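Hemolysin-related protein (PDB 6MLT) is a secreted, calcium-binding component of the Vibrio cholerae biofilm matrix that probably binds carbohydrate and helps the biofilm adhere to surfaces. Local coordinates at residues 358-364 / 388-394; 213-218 / 252-258. One frame throughout, in Å; residues are numbered along the deposited sequence.

Contact 1 (358-364 / 388-394)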
loop_
_atom_site.group_PDB
_atom_site.type_symbol
_atom_site.label_atom_id
_atom_site.label_comp_id
_atom_site.label_asym_id
_atom_site.label_seq_id
_atom_site.Cartn_x
_atom_site.Cartn_y
_atom_site.Cartn_z
ATOM N N THR A 358 29.054 -10.487 -32.779
ATOM C CA THR A 358 30.159 -11.021 -33.563
ATOM C C THR A 358 30.617 -12.309 -32.898
ATOM O O THR A 358 31.002 -12.302 -31.722
ATOM C CB THR A 358 31.308 -10.018 -33.657
ATOM O OG1 THR A 358 30.845 -8.818 -34.283
ATOM C CG2 THR A 358 32.466 -10.591 -34.476
ATOM N N TYR A 359 30.553 -13.412 -33.637
ATOM C CA TYR A 359 30.963 -14.709 -33.124
ATOM C C TYR A 359 31.863 -15.394 -34.142
ATOM O O TYR A 359 31.733 -15.190 -35.354
ATOM C CB TYR A 359 29.748 -15.600 -32.792
ATOM C CG TYR A 359 28.816 -15.863 -33.947
ATOM C CD1 TYR A 359 27.771 -14.992 -34.237
ATOM C CD2 TYR A 359 28.972 -16.987 -34.742
ATOM C CE1 TYR A 359 26.910 -15.236 -35.296
ATOM C CE2 TYR A 359 28.117 -17.238 -35.804
ATOM C CZ TYR A 359 27.091 -16.360 -36.073
ATOM O OH TYR A 359 26.243 -16.612 -37.123
ATOM N N GLY A 360 32.785 -16.202 -33.633
ATOM C CA GLY A 360 33.710 -16.898 -34.503
ATOM C C GLY A 360 34.881 -17.453 -33.718
ATOM O O GLY A 360 34.785 -17.692 -32.511
ATOM N N LYS A 361 35.988 -17.648 -34.425
ATOM C CA LYS A 361 37.172 -18.267 -33.849
ATOM C C LYS A 361 38.029 -17.207 -33.169
ATOM O O LYS A 361 38.471 -16.247 -33.808
ATOM C CB LYS A 361 37.977 -18.995 -34.918
ATOM C CG LYS A 361 39.109 -19.837 -34.365
ATOM C CD LYS A 361 39.807 -20.593 -35.485
ATOM C CE LYS A 361 40.304 -21.948 -35.030
ATOM N NZ LYS A 361 40.640 -22.824 -36.189
ATOM N N ASN A 362 38.247 -17.398 -31.870
ATOM C CA ASN A 362 39.102 -16.540 -31.052
ATOM C C ASN A 362 40.554 -16.696 -31.499
ATOM O O ASN A 362 41.094 -17.806 -31.491
ATOM C CB ASN A 362 38.916 -16.944 -29.584
ATOM C CG ASN A 362 39.816 -16.201 -28.633
ATOM O OD1 ASN A 362 40.997 -16.008 -28.894
ATOM N ND2 ASN A 362 39.259 -15.815 -27.485
ATOM N N LYS A 363 41.202 -15.588 -31.870
ATOM C CA LYS A 363 42.561 -15.688 -32.396
ATOM C C LYS A 363 43.593 -15.966 -31.311
ATOM O O LYS A 363 44.726 -16.327 -31.640
ATOM C CB LYS A 363 42.948 -14.413 -33.139
ATOM C CG LYS A 363 43.207 -13.194 -32.245
ATOM C CD LYS A 363 43.567 -11.985 -33.102
ATOM C CE LYS A 363 43.871 -10.757 -32.261
ATOM N NZ LYS A 363 44.169 -9.571 -33.123
ATOM N N TYR A 364 43.235 -15.801 -30.039
ATOM C CA TYR A 364 44.171 -16.041 -28.947
ATOM C C TYR A 364 44.173 -17.496 -28.503
ATOM O O TYR A 364 45.235 -18.050 -28.190
ATOM C CB TYR A 364 43.826 -15.150 -27.753
ATOM C CG TYR A 364 43.638 -13.697 -28.106
ATOM C CD1 TYR A 364 44.721 -12.888 -28.419
ATOM C CD2 TYR A 364 42.371 -13.133 -28.118
ATOM C CE1 TYR A 364 44.545 -11.559 -28.749
ATOM C CE2 TYR A 364 42.184 -11.808 -28.433
ATOM C CZ TYR A 364 43.272 -11.022 -28.749
ATOM O OH TYR A 364 43.076 -9.696 -29.069
ATOM N N LYS A 388 35.714 -7.029 -31.780
ATOM C CA LYS A 388 35.780 -7.668 -33.092
ATOM C C LYS A 388 37.213 -7.997 -33.481
ATOM O O LYS A 388 37.444 -8.901 -34.296
ATOM C CB LYS A 388 35.162 -6.753 -34.151
ATOM C CG LYS A 388 33.648 -6.718 -34.154
ATOM C CD LYS A 388 33.124 -5.679 -35.142
ATOM C CE LYS A 388 32.002 -6.231 -36.015
ATOM N NZ LYS A 388 32.517 -6.940 -37.227
ATOM N N ASP A 389 38.183 -7.252 -32.945
ATOM C CA ASP A 389 39.591 -7.490 -33.240
ATOM C C ASP A 389 40.119 -8.784 -32.634
ATOM O O ASP A 389 41.283 -9.127 -32.872
ATOM C CB ASP A 389 40.442 -6.317 -32.745
ATOM C CG ASP A 389 40.409 -5.126 -33.688
ATOM O OD1 ASP A 389 40.094 -5.310 -34.881
ATOM O OD2 ASP A 389 40.710 -4.001 -33.233
ATOM N N SER A 390 39.316 -9.497 -31.852
ATOM C CA SER A 390 39.723 -10.790 -31.317
ATOM C C SER A 390 39.518 -11.936 -32.298
ATOM O O SER A 390 39.823 -13.084 -31.960
ATOM C CB SER A 390 38.943 -11.083 -30.032
ATOM O OG SER A 390 39.216 -10.073 -29.075
ATOM N N ALA A 391 39.014 -11.658 -33.492
ATOM C CA ALA A 391 38.637 -12.707 -34.425
ATOM C C ALA A 391 39.818 -13.152 -35.272
ATOM O O ALA A 391 40.598 -12.331 -35.759
ATOM C CB ALA A 391 37.510 -12.220 -35.338
ATOM N N PHE A 392 39.941 -14.469 -35.433
ATOM C CA PHE A 392 40.656 -15.042 -36.562
ATOM C C PHE A 392 39.722 -15.163 -37.765
ATOM O O PHE A 392 40.100 -14.817 -38.887
ATOM C CB PHE A 392 41.245 -16.405 -36.174
ATOM C CG PHE A 392 41.940 -17.103 -37.290
ATOM C CD1 PHE A 392 43.232 -16.758 -37.644
ATOM C CD2 PHE A 392 41.307 -18.116 -37.984
ATOM C CE1 PHE A 392 43.875 -17.405 -38.679
ATOM C CE2 PHE A 392 41.948 -18.765 -39.025
ATOM C CZ PHE A 392 43.235 -18.407 -39.366
ATOM N N THR A 393 38.506 -15.658 -37.533
ATOM C CA THR A 393 37.385 -15.536 -38.452
ATOM C C THR A 393 36.154 -15.208 -37.622
ATOM O O THR A 393 36.040 -15.635 -36.468
ATOM C CB THR A 393 37.119 -16.818 -39.247
ATOM O OG1 THR A 393 36.795 -17.875 -38.340
ATOM C CG2 THR A 393 38.334 -17.224 -40.063
ATOM N N SER A 394 35.229 -14.451 -38.207
ATOM C CA SER A 394 34.024 -14.115 -37.473
ATOM C C SER A 394 32.872 -13.855 -38.428
ATOM O O SER A 394 33.056 -13.623 -39.629
ATOM C CB SER A 394 34.234 -12.899 -36.565
ATOM O OG SER A 394 34.356 -11.713 -37.327
HETATM O O HOH W 1 41.098 -8.006 -29.128
#
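Four hydrogen bonds, all to backbone carbonyls, hold these segments together. Phe-392 N gives the shortest, 2.8 Å to Lys-361 O, while Lys-361 N reaches Thr-393 O at 2.9 Å, a more bent bond. Lys-363 donates twice: its N to Ser-390 O (2.9 Å) and, through an extended side chain, its NZ to Asp-389 O (2.9 Å), so 3-10 segment 388-390 is held from two points. Tyr-364 N, in turn, donates to Asn-362 OD1 (2.5 Å), an Asx turn. Water 1 links Tyr-364 OH (2.6 Å) with Ser-390 OG (2.8 Å); Ser-390 OG also bonds Ala-324 O. Gly-360 CA lies 4.1 Å from Ser-394 CA, an approach open to glycine because a CB there would clash with Thr-393 O and Ser-394 CA. In the packing, Lys-361 CD lies 3.8 Å from Phe-392 CD2, and Thr-358 CG2 3.6 Å from Ser-394 CB. Thr-358 OG1 and Lys-388 NZ both bond Thr-396 OG1. The contact thus finishes one end of a beta-prism sheet, where strand 352-359 runs between antiparallel strands 370-377 and 394-400.

Contact 2 (213-218 / 252-258); sequences WQYQAN and EIAVLEH
Leu-256 sits against the ring of Tyr-215 at the apolar centre of this interface between successive blades of a beta-propeller. Strand 211-214, the outermost of its four-stranded blade, and the loop after it pack across the face of the next blade on strand 252-256, third in that sheet. Both segments are extended except at their last residues, Asn-218 and His-258, where psi is -5° and -23°. They run antiparallel, 175° apart end to end, but as stacked layers: Tyr-215 CA lies 8.5 Å from Leu-256 CA, Ala-217 CA 8.5 Å from Glu-252 CA, and Trp-213 CA 10.0 Å from His-258 CA. Trp-213, Tyr-215 and Ala-217 point toward Glu-252, Ala-254 and Leu-256, whereas Ile-253 points away, onto strand 443-448 of the following blade. Tyr-215 (chi1 t) offers a ring face to Leu-256 (m, t), whose CD2 makes a CH-pi contact 3.9 Å from the ring centroid. Ala-254 CB is 4.4 Å from Tyr-215 CZ. Trp-213 (chi1 p, chi2 -103°) brings CH2 to 4.3 Å from Leu-256 CD1, and its NE1 makes a weak hydrogen bond to His-258 O (3.2 Å). At the other end Glu-252 (p, t) forms a salt bridge to Arg-265 through OE1, and Tyr-215 OH donates a very short 2.5 Å bond to Glu-252 OE2. Water 3 joins Asn-218 N (2.9 Å) to Glu-252 OE1 (2.7 Å); water 2 donates to Glu-252 OE1 at 2.6 Å and Gln-216 O at 3.0 Å.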
loop_
_atom_site.group_PDB
_atom_site.type_symbol
_atom_site.label_atom_id
_atom_site.label_comp_id
_atom_site.label_asym_id
_atom_site.label_seq_id
_atom_site.Cartn_x
_atom_site.Cartn_y
_atom_site.Cartn_z
ATOM N N TRP A 213 9.421 20.252 2.517
ATOM C CA TRP A 213 8.648 20.974 1.520
ATOM C C TRP A 213 7.188 20.975 1.936
ATOM O O TRP A 213 6.782 20.289 2.877
ATOM C CB TRP A 213 8.819 20.374 0.123
ATOM C CG TRP A 213 8.552 18.902 -0.024
ATOM C CD1 TRP A 213 9.485 17.914 -0.140
ATOM C CD2 TRP A 213 7.274 18.257 -0.125
ATOM N NE1 TRP A 213 8.870 16.695 -0.296
ATOM C CE2 TRP A 213 7.514 16.877 -0.294
ATOM C CE3 TRP A 213 5.953 18.711 -0.083
ATOM C CZ2 TRP A 213 6.484 15.947 -0.419
ATOM C CZ3 TRP A 213 4.927 17.784 -0.208
ATOM C CH2 TRP A 213 5.201 16.412 -0.368
ATOM N N GLN A 214 6.400 21.754 1.208
ATOM C CA GLN A 214 5.001 21.936 1.555
ATOM C C GLN A 214 4.189 22.128 0.287
ATOM O O GLN A 214 4.537 22.964 -0.550
ATOM C CB GLN A 214 4.839 23.140 2.481
ATOM C CG GLN A 214 3.446 23.362 2.990
ATOM C CD GLN A 214 3.430 24.361 4.126
ATOM O OE1 GLN A 214 4.045 24.134 5.171
ATOM N NE2 GLN A 214 2.759 25.489 3.917
ATOM N N TYR A 215 3.123 21.349 0.147
ATOM C CA TYR A 215 2.191 21.522 -0.958
ATOM C C TYR A 215 1.232 22.654 -0.620
ATOM O O TYR A 215 0.553 22.608 0.409
ATOM C CB TYR A 215 1.425 20.228 -1.221
ATOM C CG TYR A 215 0.436 20.335 -2.357
ATOM C CD1 TYR A 215 0.865 20.635 -3.638
ATOM C CD2 TYR A 215 -0.924 20.143 -2.148
ATOM C CE1 TYR A 215 -0.024 20.743 -4.685
ATOM C CE2 TYR A 215 -1.829 20.247 -3.196
ATOM C CZ TYR A 215 -1.365 20.549 -4.460
ATOM O OH TYR A 215 -2.231 20.658 -5.514
ATOM N N GLN A 216 1.178 23.663 -1.480
ATOM C CA GLN A 216 0.300 24.811 -1.275
ATOM C C GLN A 216 -1.102 24.449 -1.750
ATOM O O GLN A 216 -1.327 24.224 -2.944
ATOM C CB GLN A 216 0.836 26.033 -2.017
ATOM N N ALA A 217 -2.040 24.387 -0.816
ATOM C CA ALA A 217 -3.429 24.076 -1.104
ATOM C C ALA A 217 -4.310 25.237 -0.664
ATOM O O ALA A 217 -3.874 26.150 0.037
ATOM C CB ALA A 217 -3.856 22.784 -0.401
ATOM N N ASN A 218 -5.572 25.185 -1.080
ATOM C CA ASN A 218 -6.527 26.244 -0.794
ATOM C C ASN A 218 -7.271 26.043 0.524
ATOM O O ASN A 218 -8.041 26.923 0.924
ATOM C CB ASN A 218 -7.520 26.347 -1.959
ATOM C CG ASN A 218 -6.823 26.605 -3.290
ATOM O OD1 ASN A 218 -6.996 25.864 -4.268
ATOM N ND2 ASN A 218 -6.022 27.650 -3.324
ATOM N N GLU A 252 -9.823 19.632 -3.853
ATOM C CA GLU A 252 -9.069 18.979 -4.911
ATOM C C GLU A 252 -8.675 17.578 -4.474
ATOM O O GLU A 252 -8.734 17.223 -3.292
ATOM C CB GLU A 252 -7.818 19.778 -5.289
ATOM C CG GLU A 252 -6.748 19.830 -4.212
ATOM C CD GLU A 252 -5.529 20.617 -4.662
ATOM O OE1 GLU A 252 -5.496 21.849 -4.459
ATOM O OE2 GLU A 252 -4.611 20.002 -5.245
ATOM N N ILE A 253 -8.308 16.779 -5.469
ATOM C CA ILE A 253 -7.530 15.565 -5.281
ATOM C C ILE A 253 -6.270 15.726 -6.116
ATOM O O ILE A 253 -6.321 16.260 -7.230
ATOM C CB ILE A 253 -8.304 14.296 -5.691
ATOM C CG1 ILE A 253 -7.427 13.066 -5.456
ATOM C CG2 ILE A 253 -8.733 14.373 -7.152
ATOM C CD1 ILE A 253 -8.182 11.858 -5.007
ATOM N N ALA A 254 -5.137 15.300 -5.573
ATOM C CA ALA A 254 -3.878 15.528 -6.262
ATOM C C ALA A 254 -2.936 14.365 -6.004
ATOM O O ALA A 254 -3.004 13.701 -4.966
ATOM C CB ALA A 254 -3.226 16.844 -5.826
ATOM N N VAL A 255 -2.068 14.120 -6.975
ATOM C CA VAL A 255 -0.973 13.169 -6.838
ATOM C C VAL A 255 0.317 13.965 -6.879
ATOM O O VAL A 255 0.577 14.698 -7.844
ATOM C CB VAL A 255 -0.999 12.102 -7.938
ATOM C CG1 VAL A 255 0.204 11.177 -7.808
ATOM C CG2 VAL A 255 -2.296 11.308 -7.872
ATOM N N LEU A 256 1.124 13.815 -5.839
ATOM C CA LEU A 256 2.393 14.507 -5.717
ATOM C C LEU A 256 3.536 13.514 -5.868
ATOM O O LEU A 256 3.426 12.352 -5.466
ATOM C CB LEU A 256 2.510 15.202 -4.363
ATOM C CG LEU A 256 1.326 16.072 -3.945
ATOM C CD1 LEU A 256 1.560 16.629 -2.559
ATOM C CD2 LEU A 256 1.109 17.185 -4.950
ATOM N N GLU A 257 4.629 13.983 -6.460
ATOM C CA GLU A 257 5.872 13.235 -6.495
ATOM C C GLU A 257 6.562 13.323 -5.134
ATOM O O GLU A 257 6.177 14.105 -4.261
ATOM C CB GLU A 257 6.787 13.776 -7.591
ATOM C CG GLU A 257 6.135 13.890 -8.971
ATOM C CD GLU A 257 5.876 12.542 -9.625
ATOM O OE1 GLU A 257 6.309 11.512 -9.069
ATOM O OE2 GLU A 257 5.243 12.515 -10.705
ATOM N N HIS A 258 7.612 12.518 -4.962
ATOM C CA HIS A 258 8.288 12.439 -3.670
ATOM C C HIS A 258 8.894 13.772 -3.245
ATOM O O HIS A 258 9.124 13.979 -2.048
ATOM C CB HIS A 258 9.383 11.372 -3.718
ATOM C CG HIS A 258 10.561 11.763 -4.554
ATOM N ND1 HIS A 258 10.548 11.705 -5.933
ATOM C CD2 HIS A 258 11.782 12.233 -4.207
ATOM C CE1 HIS A 258 11.714 12.119 -6.397
ATOM N NE2 HIS A 258 12.480 12.447 -5.371
HETATM O O HOH W 2 -3.560 23.540 -4.749
HETATM O O HOH W 3 -6.893 23.160 -2.592
#

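Overall arrangement
The two contacts belong to different domains, with centres 58 Å apart and nearest atoms about 39 Å apart. Contact 2 comes first along the chain, within the propeller; contact 1 follows in the beta-prism lectin domain, which is inserted between strands 277-279 and 443-448 of a later blade. Contact 1 is peripheral, its centre about 52 Å from the centre of the chain, against about 19 Å for contact 2, and half of its touching residues are exposed. Its backbones pair edge to edge where both chains turn a corner at the end of a sheet. Contact 2 instead stacks two sheets, so side chains do the joining: an aromatic and aliphatic centre flanked by polar bonds. Yet contact 1 buries more surface, 566 Å² against 323 Å².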